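Local coordinates for protein EchA1_1 (Mycobacterium avium subsp. paratuberculosis, PDB 3R9T) that probably hydrates enoyl-CoA thioesters to (3S)-3-hydroxyacyl-CoA in fatty acid metabolism, as a member of the crotonase-like enoyl-CoA hydratase/isomerase family, at residues B[233-236]-B[237-240]. Sequence-based numbering, arbitrary orientation.
Sequences WDRT and MREM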
loop_
_atom_site.group_PDB
_atom_site.type_symbol
_atom_site.label_atom_id
_atom_site.label_comp_id
_atom_site.label_asym_id
_atom_site.label_seq_id
_atom_site.Cartn_x
_atom_site.Cartn_y
_atom_site.Cartn_z
ATOM N N TRP B 233 8.443 -15.334 3.140
ATOM C CA TRP B 233 8.499 -16.791 3.011
ATOM C C TRP B 233 9.236 -17.424 4.179
ATOM O O TRP B 233 8.794 -18.433 4.725
ATOM C CB TRP B 233 9.148 -17.216 1.702
ATOM C CG TRP B 233 8.281 -16.970 0.489
ATOM C CD1 TRP B 233 8.602 -16.194 -0.597
ATOM C CD2 TRP B 233 6.967 -17.501 0.223
ATOM N NE1 TRP B 233 7.574 -16.197 -1.500
ATOM C CE2 TRP B 233 6.565 -16.994 -1.033
ATOM C CE3 TRP B 233 6.088 -18.341 0.921
ATOM C CZ2 TRP B 233 5.329 -17.300 -1.611
ATOM C CZ3 TRP B 233 4.847 -18.644 0.339
ATOM C CH2 TRP B 233 4.480 -18.112 -0.908
ATOM N N ASP B 234 10.385 -16.855 4.520
ATOM C CA ASP B 234 11.189 -17.348 5.633
ATOM C C ASP B 234 10.399 -17.338 6.948
ATOM O O ASP B 234 10.403 -18.341 7.673
ATOM C CB ASP B 234 12.454 -16.511 5.776
ATOM C CG ASP B 234 13.448 -16.733 4.651
ATOM O OD1 ASP B 234 13.257 -17.654 3.827
ATOM O OD2 ASP B 234 14.434 -15.969 4.602
ATOM N N ARG B 235 9.711 -16.225 7.240
ATOM C CA ARG B 235 8.885 -16.118 8.472
ATOM C C ARG B 235 7.722 -17.078 8.454
ATOM O O ARG B 235 7.415 -17.691 9.464
ATOM C CB ARG B 235 8.382 -14.698 8.713
ATOM C CG ARG B 235 9.483 -13.767 9.110
ATOM C CD ARG B 235 8.971 -12.387 9.423
ATOM N NE ARG B 235 10.108 -11.489 9.564
ATOM C CZ ARG B 235 10.443 -10.523 8.711
ATOM N NH1 ARG B 235 9.688 -10.251 7.653
ATOM N NH2 ARG B 235 11.534 -9.795 8.939
ATOM N N THR B 236 7.085 -17.229 7.299
ATOM C CA THR B 236 5.983 -18.182 7.156
ATOM C C THR B 236 6.425 -19.623 7.418
ATOM O O THR B 236 5.778 -20.357 8.171
ATOM C CB THR B 236 5.346 -18.077 5.755
ATOM O OG1 THR B 236 4.825 -16.751 5.566
ATOM C CG2 THR B 236 4.234 -19.138 5.576
ATOM N N MET B 237 7.551 -20.006 6.820
ATOM C CA MET B 237 8.097 -21.354 6.984
ATOM C C MET B 237 8.440 -21.627 8.461
ATOM O O MET B 237 8.115 -22.680 8.998
ATOM C CB MET B 237 9.316 -21.544 6.069
ATOM C CG MET B 237 8.937 -21.812 4.612
ATOM S SD MET B 237 10.250 -21.586 3.384
ATOM C CE MET B 237 9.364 -22.036 1.892
ATOM N N ARG B 238 9.074 -20.657 9.110
ATOM C CA ARG B 238 9.417 -20.735 10.540
ATOM C C ARG B 238 8.184 -20.971 11.421
ATOM O O ARG B 238 8.198 -21.826 12.313
ATOM C CB ARG B 238 10.149 -19.438 10.924
ATOM C CG ARG B 238 10.331 -19.107 12.394
ATOM C CD ARG B 238 11.231 -17.848 12.514
ATOM N NE ARG B 238 10.518 -16.577 12.709
ATOM C CZ ARG B 238 10.965 -15.378 12.321
ATOM N NH1 ARG B 238 12.106 -15.248 11.642
ATOM N NH2 ARG B 238 10.249 -14.292 12.585
ATOM N N GLU B 239 7.119 -20.219 11.153
ATOM C CA GLU B 239 5.907 -20.299 11.963
ATOM C C GLU B 239 5.165 -21.606 11.690
ATOM O O GLU B 239 4.658 -22.219 12.621
ATOM C CB GLU B 239 4.979 -19.099 11.737
ATOM C CG GLU B 239 5.558 -17.747 12.106
ATOM C CD GLU B 239 5.593 -17.485 13.586
ATOM O OE1 GLU B 239 5.068 -18.309 14.367
ATOM O OE2 GLU B 239 6.138 -16.431 13.970
ATOM N N MET B 240 5.129 -22.043 10.428
ATOM C CA MET B 240 4.396 -23.265 10.063
ATOM C C MET B 240 4.997 -24.499 10.692
ATOM O O MET B 240 4.277 -25.407 11.118
ATOM C CB MET B 240 4.367 -23.472 8.551
ATOM C CG MET B 240 3.168 -22.853 7.885
ATOM S SD MET B 240 1.579 -23.593 8.322
ATOM C CE MET B 240 1.295 -24.854 7.070
#
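Arg238 lays one face of its guanidinium over the aliphatic stem of Arg235, NH2 standing 3.6 Å from Arg235 CG. The two arginines, one turn apart on the same helix, run side by side in the same direction. Arg235 is extended from CG to NE, whereas Arg238 bends at chi3 (98°), bringing its guanidinium face over Arg235 CG; the two guanidinium planes stand 74° apart. Next along this side, Glu239 rests CG 3.2 Å from Arg235 O before its carboxylate leads off. Arg235 NE and Arg238 NH2, 4.1 Å apart, both form salt bridges to Asp222 of the second subunit, and Glu239 OE1 forms one to Arg216 of that subunit. Regular i to i+4 bonds hold the backbone, among them Met237 N to Trp233 O (2.9 Å) and Met240 N to Thr236 O (2.9 Å). Helix 230-243 thus lies between the second subunit and the rest of its own chain, where Met240 reaches the bound benzoic acid beside Ile144 and Ala146, and Trp233 meets Phe151 of helix 149-156 edge-to-face and Arg97 in a cation-pi contact.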